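Local coordinates for putative acetyltransferase (Streptococcus mutans, PDB 3LD2), which binds coenzyme A and, as a member of the GNAT family, probably transfers an acyl group from acyl-coenzyme A to an unidentified acceptor, at residues 86-91 with 124-129; 129-134 with 163-168; 147-152 with 158-163. All blocks are in the same frame, centred on the assembly; numbering follows the deposited sequence.

Contact 1: residues 86-91 with 124-129. With COA (coenzyme A), chain E.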
loop_
_atom_site.group_PDB
_atom_site.type_symbol
_atom_site.label_atom_id
_atom_site.label_comp_id
_atom_site.label_asym_id
_atom_site.label_seq_id
_atom_site.Cartn_x
_atom_site.Cartn_y
_atom_site.Cartn_z
ATOM N N ALA A 86 5.621 2.927 10.402
ATOM C CA ALA A 86 7.045 3.022 10.720
ATOM C C ALA A 86 7.346 4.381 11.328
ATOM O O ALA A 86 6.839 5.403 10.878
ATOM C CB ALA A 86 7.906 2.745 9.506
ATOM N N LYS A 87 8.137 4.389 12.388
ATOM C CA LYS A 87 8.427 5.637 13.086
ATOM C C LYS A 87 9.920 5.819 13.236
ATOM O O LYS A 87 10.682 4.842 13.367
ATOM C CB LYS A 87 7.778 5.678 14.478
ATOM C CG LYS A 87 6.254 5.625 14.520
ATOM C CD LYS A 87 5.762 5.845 15.959
ATOM C CE LYS A 87 4.370 5.277 16.206
ATOM N NZ LYS A 87 3.515 6.138 17.095
ATOM N N ILE A 88 10.326 7.081 13.218
ATOM C CA ILE A 88 11.696 7.479 13.513
ATOM C C ILE A 88 11.609 8.621 14.530
ATOM O O ILE A 88 11.256 9.740 14.167
ATOM C CB ILE A 88 12.436 7.926 12.234
ATOM C CG1 ILE A 88 12.585 6.753 11.277
ATOM C CG2 ILE A 88 13.824 8.435 12.562
ATOM C CD1 ILE A 88 13.419 7.065 10.049
ATOM N N LYS A 89 11.897 8.318 15.797
ATOM C CA LYS A 89 11.613 9.213 16.930
ATOM C C LYS A 89 10.100 9.375 17.232
ATOM O O LYS A 89 9.611 10.483 17.458
ATOM C CB LYS A 89 12.284 10.582 16.745
ATOM C CG LYS A 89 11.393 11.635 16.094
ATOM C CD LYS A 89 12.102 12.957 15.921
ATOM C CE LYS A 89 13.458 12.762 15.256
ATOM N NZ LYS A 89 14.246 14.033 15.245
ATOM N N ASP A 90 9.363 8.269 17.271
ATOM C CA ASP A 90 7.898 8.344 17.407
ATOM C C ASP A 90 7.238 9.366 16.454
ATOM O O ASP A 90 6.125 9.832 16.684
ATOM C CB ASP A 90 7.464 8.568 18.867
ATOM C CG ASP A 90 6.166 7.805 19.222
ATOM O OD1 ASP A 90 5.067 8.249 18.799
ATOM O OD2 ASP A 90 6.250 6.756 19.923
ATOM N N LYS A 91 7.950 9.699 15.385
ATOM C CA LYS A 91 7.376 10.396 14.247
ATOM C C LYS A 91 7.073 9.354 13.159
ATOM O O LYS A 91 7.932 8.521 12.819
ATOM C CB LYS A 91 8.370 11.440 13.730
ATOM C CG LYS A 91 8.065 11.991 12.339
ATOM C CD LYS A 91 7.234 13.277 12.398
ATOM C CE LYS A 91 6.883 13.790 10.994
ATOM N NZ LYS A 91 6.115 15.063 11.062
ATOM N N LYS A 124 15.686 4.390 1.962
ATOM C CA LYS A 124 16.425 4.017 3.159
ATOM C C LYS A 124 16.051 2.657 3.723
ATOM O O LYS A 124 16.457 2.329 4.831
ATOM C CB LYS A 124 16.251 5.075 4.247
ATOM C CG LYS A 124 16.622 6.485 3.799
ATOM C CD LYS A 124 16.549 7.466 4.955
ATOM C CE LYS A 124 16.514 8.909 4.435
ATOM N NZ LYS A 124 16.532 9.947 5.525
ATOM N N GLY A 125 15.281 1.864 2.977
ATOM C CA GLY A 125 14.877 0.535 3.430
ATOM C C GLY A 125 13.536 0.426 4.154
ATOM O O GLY A 125 13.136 -0.675 4.547
ATOM N N ILE A 126 12.844 1.550 4.337
ATOM C CA ILE A 126 11.579 1.563 5.077
ATOM C C ILE A 126 10.463 0.777 4.377
ATOM O O ILE A 126 9.743 -0.015 5.019
ATOM C CB ILE A 126 11.076 2.997 5.343
ATOM C CG1 ILE A 126 11.979 3.704 6.359
ATOM C CG2 ILE A 126 9.631 2.983 5.833
ATOM C CD1 ILE A 126 11.833 5.229 6.343
ATOM N N GLY A 127 10.311 1.006 3.073
ATOM C CA GLY A 127 9.333 0.271 2.296
ATOM C C GLY A 127 9.579 -1.223 2.401
ATOM O O GLY A 127 8.685 -2.009 2.696
ATOM N N ARG A 128 10.817 -1.617 2.175
ATOM C CA ARG A 128 11.182 -3.012 2.237
ATOM C C ARG A 128 10.768 -3.644 3.579
ATOM O O ARG A 128 10.205 -4.739 3.611
ATOM C CB ARG A 128 12.688 -3.141 1.998
ATOM C CG ARG A 128 13.187 -4.549 1.901
ATOM C CD ARG A 128 14.613 -4.637 1.373
ATOM N NE ARG A 128 15.127 -5.953 1.731
ATOM C CZ ARG A 128 16.094 -6.626 1.105
ATOM N NH1 ARG A 128 16.708 -6.111 0.034
ATOM N NH2 ARG A 128 16.440 -7.837 1.563
ATOM N N ALA A 129 11.037 -2.934 4.674
ATOM C CA ALA A 129 10.835 -3.458 6.011
ATOM C C ALA A 129 9.340 -3.573 6.319
ATOM O O ALA A 129 8.891 -4.515 6.983
ATOM C CB ALA A 129 11.542 -2.561 7.046
HETATM N N1A COA E . 14.275 4.665 -8.314
HETATM C C2A COA E . 14.842 3.330 -8.621
HETATM N N3A COA E . 14.549 2.181 -7.697
HETATM C C4A COA E . 13.704 2.390 -6.532
HETATM C C5A COA E . 13.129 3.712 -6.244
HETATM C C6A COA E . 13.423 4.873 -7.142
HETATM N N6A COA E . 12.833 6.159 -6.806
HETATM N N7A COA E . 12.315 3.659 -5.020
HETATM C C8A COA E . 12.379 2.291 -4.566
HETATM N N9A COA E . 13.159 1.495 -5.549
HETATM C C1B COA E . 13.602 0.280 -5.100
HETATM C C2B COA E . 15.021 -0.252 -5.141
HETATM O O2B COA E . 15.883 -0.188 -6.237
HETATM C C3B COA E . 15.255 -1.004 -3.905
HETATM O O3B COA E . 16.501 -1.498 -3.524
HETATM P P3B COA E . 17.673 -0.371 -3.104
HETATM O O7A COA E . 18.777 -1.226 -2.225
HETATM O O8A COA E . 18.423 0.272 -4.440
HETATM O O9A COA E . 17.120 0.745 -2.359
HETATM C C4B COA E . 13.988 -0.892 -3.082
HETATM O O4B COA E . 13.012 -0.062 -3.809
HETATM C C5B COA E . 13.703 -1.184 -1.649
HETATM O O5B COA E . 13.795 0.191 -1.322
HETATM P P1A COA E . 13.014 0.970 -0.104
HETATM O O1A COA E . 14.046 2.087 0.543
HETATM O O2A COA E . 12.607 -0.026 0.878
HETATM O O3A COA E . 11.693 1.735 -0.696
HETATM P P2A COA E . 11.015 3.065 -0.022
HETATM O O4A COA E . 11.804 4.410 -0.560
HETATM O O5A COA E . 11.047 3.019 1.434
HETATM O O6A COA E . 9.469 3.175 -0.568
HETATM C CBP COA E . 7.745 3.217 -2.109
HETATM C CCP COA E . 9.133 2.625 -1.814
HETATM C CDP COA E . 6.795 2.761 -0.969
HETATM C CEP COA E . 7.235 2.776 -3.507
HETATM C CAP COA E . 7.856 4.765 -2.039
HETATM O OAP COA E . 8.464 5.328 -3.169
HETATM C C9P COA E . 6.459 5.366 -1.968
HETATM O O9P COA E . 6.137 5.906 -0.960
HETATM N N8P COA E . 5.874 5.902 -3.186
HETATM C C7P COA E . 4.891 6.939 -2.949
HETATM C C6P COA E . 3.516 6.550 -3.502
HETATM C C5P COA E . 3.322 5.031 -3.491
HETATM O O5P COA E . 3.083 4.486 -2.469
HETATM N N4P COA E . 3.323 4.265 -4.723
HETATM C C3P COA E . 2.563 3.005 -4.840
HETATM C C2P COA E . 2.325 2.259 -3.522
HETATM S S1P COA E . 0.522 2.147 -3.252
#

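Contact 2: residues 129-134 with 163-168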
loop_
_atom_site.group_PDB
_atom_site.type_symbol
_atom_site.label_atom_id
_atom_site.label_comp_id
_atom_site.label_asym_id
_atom_site.label_seq_id
_atom_site.Cartn_x
_atom_site.Cartn_y
_atom_site.Cartn_z
ATOM N N ALA A 129 11.037 -2.934 4.674
ATOM C CA ALA A 129 10.835 -3.458 6.011
ATOM C C ALA A 129 9.340 -3.573 6.319
ATOM O O ALA A 129 8.891 -4.515 6.983
ATOM C CB ALA A 129 11.542 -2.561 7.046
ATOM N N LEU A 130 8.572 -2.611 5.841
ATOM C CA LEU A 130 7.130 -2.696 5.982
ATOM C C LEU A 130 6.619 -3.963 5.268
ATOM O O LEU A 130 5.958 -4.823 5.864
ATOM C CB LEU A 130 6.471 -1.445 5.405
ATOM C CG LEU A 130 5.896 -0.290 6.258
ATOM C CD1 LEU A 130 5.959 -0.439 7.782
ATOM C CD2 LEU A 130 6.454 1.070 5.798
ATOM N N VAL A 131 6.962 -4.078 3.989
ATOM C CA VAL A 131 6.489 -5.171 3.148
ATOM C C VAL A 131 6.854 -6.486 3.787
ATOM O O VAL A 131 6.085 -7.448 3.758
ATOM C CB VAL A 131 7.063 -5.051 1.710
ATOM C CG1 VAL A 131 6.975 -6.370 0.957
ATOM C CG2 VAL A 131 6.342 -3.933 0.965
ATOM N N GLN A 132 8.023 -6.509 4.403
ATOM C CA GLN A 132 8.536 -7.741 4.968
ATOM C C GLN A 132 7.753 -8.195 6.199
ATOM O O GLN A 132 7.496 -9.386 6.373
ATOM C CB GLN A 132 9.995 -7.585 5.326
ATOM C CG GLN A 132 10.842 -8.659 4.750
ATOM C CD GLN A 132 10.850 -8.628 3.223
ATOM O OE1 GLN A 132 11.060 -7.571 2.619
ATOM N NE2 GLN A 132 10.627 -9.788 2.595
ATOM N N ILE A 133 7.374 -7.277 7.079
ATOM C CA ILE A 133 6.628 -7.790 8.201
ATOM C C ILE A 133 5.210 -8.109 7.750
ATOM O O ILE A 133 4.656 -9.140 8.139
ATOM C CB ILE A 133 6.798 -7.008 9.568
ATOM C CG1 ILE A 133 5.705 -5.991 9.788
ATOM C CG2 ILE A 133 8.208 -6.391 9.709
ATOM C CD1 ILE A 133 6.139 -4.642 9.285
ATOM N N PHE A 134 4.650 -7.277 6.880
ATOM C CA PHE A 134 3.360 -7.603 6.269
ATOM C C PHE A 134 3.352 -9.048 5.757
ATOM O O PHE A 134 2.479 -9.834 6.112
ATOM C CB PHE A 134 3.030 -6.636 5.126
ATOM C CG PHE A 134 2.029 -7.181 4.123
ATOM C CD1 PHE A 134 0.669 -7.261 4.435
ATOM C CD2 PHE A 134 2.444 -7.590 2.859
ATOM C CE1 PHE A 134 -0.267 -7.762 3.514
ATOM C CE2 PHE A 134 1.518 -8.084 1.919
ATOM C CZ PHE A 134 0.157 -8.171 2.248
ATOM N N LEU A 163 11.448 -6.533 -4.682
ATOM C CA LEU A 163 11.013 -7.374 -3.556
ATOM C C LEU A 163 10.434 -8.719 -3.981
ATOM O O LEU A 163 9.889 -9.447 -3.164
ATOM C CB LEU A 163 9.986 -6.627 -2.696
ATOM C CG LEU A 163 10.583 -5.702 -1.623
ATOM C CD1 LEU A 163 12.062 -5.422 -1.831
ATOM C CD2 LEU A 163 9.807 -4.406 -1.537
ATOM N N GLY A 164 10.526 -9.039 -5.263
ATOM C CA GLY A 164 10.126 -10.351 -5.730
ATOM C C GLY A 164 8.673 -10.536 -6.133
ATOM O O GLY A 164 8.214 -11.660 -6.249
ATOM N N PHE A 165 7.935 -9.459 -6.355
ATOM C CA PHE A 165 6.578 -9.622 -6.869
ATOM C C PHE A 165 6.638 -9.990 -8.346
ATOM O O PHE A 165 7.626 -9.688 -9.021
ATOM C CB PHE A 165 5.742 -8.356 -6.672
ATOM C CG PHE A 165 5.297 -8.133 -5.256
ATOM C CD1 PHE A 165 3.957 -8.272 -4.909
ATOM C CD2 PHE A 165 6.214 -7.784 -4.270
ATOM C CE1 PHE A 165 3.531 -8.068 -3.613
ATOM C CE2 PHE A 165 5.803 -7.574 -2.964
ATOM C CZ PHE A 165 4.451 -7.716 -2.634
ATOM N N ASP A 166 5.586 -10.649 -8.832
ATOM C CA ASP A 166 5.472 -11.023 -10.237
ATOM C C ASP A 166 4.501 -10.107 -10.960
ATOM O O ASP A 166 3.426 -9.807 -10.437
ATOM C CB ASP A 166 4.955 -12.459 -10.350
ATOM C CG ASP A 166 5.925 -13.475 -9.776
ATOM O OD1 ASP A 166 7.081 -13.530 -10.248
ATOM O OD2 ASP A 166 5.535 -14.216 -8.846
ATOM N N LEU A 167 4.856 -9.683 -12.167
ATOM C CA LEU A 167 3.917 -8.954 -12.997
ATOM C C LEU A 167 2.917 -9.933 -13.614
ATOM O O LEU A 167 3.267 -10.704 -14.502
ATOM C CB LEU A 167 4.638 -8.187 -14.093
ATOM C CG LEU A 167 3.668 -7.400 -14.971
ATOM C CD1 LEU A 167 3.021 -6.320 -14.139
ATOM C CD2 LEU A 167 4.381 -6.828 -16.243
ATOM N N GLU A 168 1.673 -9.909 -13.144
ATOM C CA GLU A 168 0.742 -10.968 -13.517
ATOM C C GLU A 168 -0.098 -10.543 -14.701
ATOM O O GLU A 168 -0.391 -11.335 -15.580
ATOM C CB GLU A 168 -0.136 -11.413 -12.331
ATOM C CG GLU A 168 -1.115 -12.525 -12.695
ATOM C CD GLU A 168 -1.646 -13.307 -11.496
ATOM O OE1 GLU A 168 -0.898 -13.504 -10.520
ATOM O OE2 GLU A 168 -2.817 -13.746 -11.540
#

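Contact 3: residues 147-152 with 158-163. With COA (coenzyme A), chain E.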
loop_
_atom_site.group_PDB
_atom_site.type_symbol
_atom_site.label_atom_id
_atom_site.label_comp_id
_atom_site.label_asym_id
_atom_site.label_seq_id
_atom_site.Cartn_x
_atom_site.Cartn_y
_atom_site.Cartn_z
ATOM N N ILE A 147 -1.874 -6.788 -6.089
ATOM C CA ILE A 147 -1.995 -5.325 -6.119
ATOM C C ILE A 147 -2.075 -4.734 -7.524
ATOM O O ILE A 147 -1.637 -5.336 -8.509
ATOM C CB ILE A 147 -0.815 -4.644 -5.416
ATOM C CG1 ILE A 147 0.496 -5.167 -6.000
ATOM C CG2 ILE A 147 -0.889 -4.862 -3.888
ATOM C CD1 ILE A 147 1.725 -4.665 -5.289
ATOM N N HIS A 148 -2.636 -3.537 -7.590
ATOM C CA HIS A 148 -2.741 -2.761 -8.816
ATOM C C HIS A 148 -1.759 -1.596 -8.760
ATOM O O HIS A 148 -1.757 -0.844 -7.786
ATOM C CB HIS A 148 -4.139 -2.190 -8.935
ATOM C CG HIS A 148 -5.183 -3.211 -9.239
ATOM N ND1 HIS A 148 -5.773 -3.322 -10.479
ATOM C CD2 HIS A 148 -5.743 -4.174 -8.468
ATOM C CE1 HIS A 148 -6.659 -4.301 -10.454
ATOM N NE2 HIS A 148 -6.660 -4.834 -9.246
ATOM N N VAL A 149 -0.928 -1.446 -9.790
ATOM C CA VAL A 149 0.052 -0.366 -9.845
ATOM C C VAL A 149 -0.138 0.403 -11.157
ATOM O O VAL A 149 -0.112 -0.188 -12.234
ATOM C CB VAL A 149 1.499 -0.919 -9.753
ATOM C CG1 VAL A 149 2.503 0.203 -9.511
ATOM C CG2 VAL A 149 1.627 -1.958 -8.655
ATOM N N LEU A 150 -0.369 1.710 -11.071
ATOM C CA LEU A 150 -0.360 2.579 -12.250
ATOM C C LEU A 150 0.990 2.478 -12.938
ATOM O O LEU A 150 2.010 2.477 -12.256
ATOM C CB LEU A 150 -0.561 4.024 -11.849
ATOM C CG LEU A 150 -1.961 4.411 -11.422
ATOM C CD1 LEU A 150 -2.074 5.936 -11.426
ATOM C CD2 LEU A 150 -2.989 3.765 -12.361
ATOM N N SER A 151 0.992 2.374 -14.274
ATOM C CA SER A 151 2.242 2.279 -15.035
ATOM C C SER A 151 3.104 3.554 -14.933
ATOM O O SER A 151 4.277 3.547 -15.263
ATOM C CB SER A 151 1.992 1.856 -16.496
ATOM O OG SER A 151 1.221 2.795 -17.220
ATOM N N SER A 152 2.508 4.632 -14.438
ATOM C CA SER A 152 3.191 5.879 -14.239
ATOM C C SER A 152 4.001 5.864 -12.950
ATOM O O SER A 152 4.836 6.747 -12.710
ATOM C CB SER A 152 2.161 7.003 -14.178
ATOM O OG SER A 152 1.104 6.683 -13.292
ATOM N N LEU A 158 9.552 -0.502 -9.684
ATOM C CA LEU A 158 10.889 -1.029 -9.440
ATOM C C LEU A 158 10.976 -1.685 -8.064
ATOM O O LEU A 158 11.568 -2.750 -7.894
ATOM C CB LEU A 158 11.919 0.092 -9.572
ATOM C CG LEU A 158 12.103 0.582 -11.005
ATOM C CD1 LEU A 158 13.078 1.741 -11.065
ATOM C CD2 LEU A 158 12.576 -0.565 -11.914
ATOM N N PHE A 159 10.372 -1.018 -7.085
ATOM C CA PHE A 159 10.207 -1.532 -5.729
ATOM C C PHE A 159 9.642 -2.957 -5.738
ATOM O O PHE A 159 10.275 -3.887 -5.217
ATOM C CB PHE A 159 9.270 -0.577 -4.969
ATOM C CG PHE A 159 9.094 -0.901 -3.517
ATOM C CD1 PHE A 159 10.158 -0.835 -2.640
ATOM C CD2 PHE A 159 7.836 -1.231 -3.019
ATOM C CE1 PHE A 159 9.972 -1.102 -1.280
ATOM C CE2 PHE A 159 7.637 -1.491 -1.672
ATOM C CZ PHE A 159 8.705 -1.429 -0.803
ATOM N N TYR A 160 8.469 -3.129 -6.354
ATOM C CA TYR A 160 7.775 -4.416 -6.302
ATOM C C TYR A 160 8.535 -5.535 -6.997
ATOM O O TYR A 160 8.597 -6.666 -6.489
ATOM C CB TYR A 160 6.352 -4.311 -6.841
ATOM C CG TYR A 160 5.435 -3.555 -5.914
ATOM C CD1 TYR A 160 5.412 -3.841 -4.556
ATOM C CD2 TYR A 160 4.594 -2.565 -6.393
ATOM C CE1 TYR A 160 4.570 -3.150 -3.688
ATOM C CE2 TYR A 160 3.750 -1.869 -5.550
ATOM C CZ TYR A 160 3.734 -2.169 -4.190
ATOM O OH TYR A 160 2.891 -1.478 -3.342
ATOM N N LYS A 161 9.130 -5.215 -8.143
ATOM C CA LYS A 161 9.981 -6.170 -8.838
ATOM C C LYS A 161 11.168 -6.551 -7.960
ATOM O O LYS A 161 11.534 -7.727 -7.847
ATOM C CB LYS A 161 10.498 -5.582 -10.147
ATOM C CG LYS A 161 11.081 -6.639 -11.065
ATOM C CD LYS A 161 9.931 -7.442 -11.695
ATOM C CE LYS A 161 10.275 -8.914 -11.983
ATOM N NZ LYS A 161 9.009 -9.567 -12.412
ATOM N N LYS A 162 11.775 -5.544 -7.344
ATOM C CA LYS A 162 12.932 -5.779 -6.484
ATOM C C LYS A 162 12.589 -6.745 -5.335
ATOM O O LYS A 162 13.328 -7.681 -5.069
ATOM C CB LYS A 162 13.495 -4.447 -5.978
ATOM C CG LYS A 162 14.844 -4.512 -5.276
ATOM C CD LYS A 162 15.936 -5.155 -6.129
ATOM C CE LYS A 162 17.315 -4.533 -5.841
ATOM N NZ LYS A 162 17.499 -4.136 -4.419
ATOM N N LEU A 163 11.448 -6.533 -4.682
ATOM C CA LEU A 163 11.013 -7.374 -3.556
ATOM C C LEU A 163 10.434 -8.719 -3.981
ATOM O O LEU A 163 9.889 -9.447 -3.164
ATOM C CB LEU A 163 9.986 -6.627 -2.696
ATOM C CG LEU A 163 10.583 -5.702 -1.623
ATOM C CD1 LEU A 163 12.062 -5.422 -1.831
ATOM C CD2 LEU A 163 9.807 -4.406 -1.537
HETATM N N1A COA E . 14.275 4.665 -8.314
HETATM C C2A COA E . 14.842 3.330 -8.621
HETATM N N3A COA E . 14.549 2.181 -7.697
HETATM C C4A COA E . 13.704 2.390 -6.532
HETATM C C5A COA E . 13.129 3.712 -6.244
HETATM C C6A COA E . 13.423 4.873 -7.142
HETATM N N6A COA E . 12.833 6.159 -6.806
HETATM N N7A COA E . 12.315 3.659 -5.020
HETATM C C8A COA E . 12.379 2.291 -4.566
HETATM N N9A COA E . 13.159 1.495 -5.549
HETATM C C1B COA E . 13.602 0.280 -5.100
HETATM C C2B COA E . 15.021 -0.252 -5.141
HETATM O O2B COA E . 15.883 -0.188 -6.237
HETATM C C3B COA E . 15.255 -1.004 -3.905
HETATM O O3B COA E . 16.501 -1.498 -3.524
HETATM P P3B COA E . 17.673 -0.371 -3.104
HETATM O O7A COA E . 18.777 -1.226 -2.225
HETATM O O8A COA E . 18.423 0.272 -4.440
HETATM O O9A COA E . 17.120 0.745 -2.359
HETATM C C4B COA E . 13.988 -0.892 -3.082
HETATM O O4B COA E . 13.012 -0.062 -3.809
HETATM C C5B COA E . 13.703 -1.184 -1.649
HETATM O O5B COA E . 13.795 0.191 -1.322
HETATM P P1A COA E . 13.014 0.970 -0.104
HETATM O O1A COA E . 14.046 2.087 0.543
HETATM O O2A COA E . 12.607 -0.026 0.878
HETATM O O3A COA E . 11.693 1.735 -0.696
HETATM P P2A COA E . 11.015 3.065 -0.022
HETATM O O4A COA E . 11.804 4.410 -0.560
HETATM O O5A COA E . 11.047 3.019 1.434
HETATM O O6A COA E . 9.469 3.175 -0.568
HETATM C CBP COA E . 7.745 3.217 -2.109
HETATM C CCP COA E . 9.133 2.625 -1.814
HETATM C CDP COA E . 6.795 2.761 -0.969
HETATM C CEP COA E . 7.235 2.776 -3.507
HETATM C CAP COA E . 7.856 4.765 -2.039
HETATM O OAP COA E . 8.464 5.328 -3.169
HETATM C C9P COA E . 6.459 5.366 -1.968
HETATM O O9P COA E . 6.137 5.906 -0.960
HETATM N N8P COA E . 5.874 5.902 -3.186
HETATM C C7P COA E . 4.891 6.939 -2.949
HETATM C C6P COA E . 3.516 6.550 -3.502
HETATM C C5P COA E . 3.322 5.031 -3.491
HETATM O O5P COA E . 3.083 4.486 -2.469
HETATM N N4P COA E . 3.323 4.265 -4.723
HETATM C C3P COA E . 2.563 3.005 -4.840
HETATM C C2P COA E . 2.325 2.259 -3.522
HETATM S S1P COA E . 0.522 2.147 -3.252
#

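Contact 1: residues 86-91 with 124-129
Oxygen O5A of coenzyme A receives the backbone N-H of Gly127 at 2.7 Å between Gly127 N and O5A, a somewhat bent bond with an N-H...O angle of 149°. Two further amides hold the other phosphate of the pyrophosphate: Gly125 N reaches O1A at 2.7 Å, and Arg128 N reaches O2A at 2.7 Å. Gly125 is the N-cap of helix 126-138, so the helix starts against the anion, and its dipole probably adds to the attraction. Both glycines suit their places. Gly125 has a positive phi of 93°, which glycine adopts easily, and Gly127 has no side chain where O6A of the cofactor passes. This is the pyrophosphate loop of GNAT enzymes, with the Gly-x-Gly of the Q/R-x-x-G-x-G/A signature; Arg123 N and Val117 N add further bonds to coenzyme A.

Ile126, between the glycines, turns its side chain from the phosphates to the strand. Its CG2 lies anti to the backbone N and meets Ala86 CB at 4.1 Å. The other branch runs on extended, bringing Ile126 CD1 to 4.4 Å from Ile88 CD1, methyl against methyl. The small Ala86 lets the helix start come close, while the longer Ile88, two residues on, reaches across to the other branch. The contact lays the first turn of helix 126-138 on strand 82-88, with Ile37 of strand 35-39 beside Ala86 and Val93 of strand 92-100 against Ile88 and Ile126.

Contact 2: residues 129-134 with 163-168
A turn of helix 126-138 faces the loop that leads from helix 154-162 into strand 166-177, and the backbones come nearest where the CA atoms of Val131 and Leu163 are 8.4 Å apart. One methyl does the touching on the helix side. Val131 CG1, held anti to the backbone N (chi1 161°), projects from the helix and meets Leu163 CD2 at 4.3 Å. The same methyl lies at the edge of the Phe165 ring, near its plane, 4.3 Å from CE2 of Phe165. A compact branched valine suits the spot, since one methyl serves both the leucine and the edge of the ring. Phe165 leaves its backbone at a slant to the helix, and only the far end of its ring comes close; that ring also packs edge-to-face on Tyr189 and touches Phe113 of strand 110-117. Phe134, one turn after Val131, has the carbonyl O of Val131 at its ring edge, in plane, and joins the aromatic cluster by meeting Phe113 and, edge-to-face, Tyr98.

The loop owes its shape to Gly164, whose positive phi of 89° makes it the C-prime residue of a Schellman motif. Phe165 N turns back to Tyr160 O at 2.9 Å and Gly164 N to Lys161 O, so both amides are bonded to carbonyls of the last helical turn. The rings of Phe165 and Tyr160 meet with planes at about 60°, the apolar contact usual in the Schellman motif, which here ends helix 154-162 before strand 166-177 of the GNAT fold.

Contact 3: residues 147-152 with 158-163
Ile147 sets its CD1 methyl over the face of the Tyr160 ring, 3.4 Å from the ring centroid and only 12° off the normal: a CH-pi contact over the centre of the ring. The two side chains approach from opposite directions. Chi1 of 53° puts CG1 of Ile147 between the backbone N and the carbonyl carbon, and from there the extended branch carries CD1 to the tyrosine. Val149, two residues along the strand, adds CG2 at an oblique angle, 3.8 Å from Tyr160 CE2. Branched residues suit a strand, and these two present methyls to a broad flat ring, which probably limits how far the ring can turn.

The ring's hydroxyl end borders the cofactor, Tyr160 OH lying 3.8 Å from C2P near the thiol. Phe159, the residue before Tyr160, has CCP of coenzyme A over one face and Leu163 CD2 over the opposite one, both offset toward the rim. Lys162, its chain bent, hydrogen-bonds through NZ to O3B, the ester oxygen of the 3'-phosphate, at 3.0 Å.

Helix 154-162 thus lies on strand 144-150, with Ile115 of strand 110-117 beside Tyr160, Tyr187 of strand 180-190 against Ile147 and Val149, and Val131 of helix 126-138 against Phe159.

How the contacts relate
From the N terminus, contact 1 comes first, closing a loop about half of which is strand, with no helix, from strand 82-88 to the start of helix 126-138. Contact 2 opens on the next turn of that helix, sharing Ala129, and closes on the chain leading into strand 166-177. Contact 3 falls wholly within this second loop, joining strand 144-150 to helix 154-162, and shares Leu163 with contact 2; none of the loops cross. Helix 126-138 thus joins strand 82-88, through contact 1, to the chain leaving helix 154-162, through contact 2, and all three contacts reach one mixed sheet. Contacts 1 and 3 both touch coenzyme A, and Phe159 CZ packs 3.3 Å from Gly127 C where they meet.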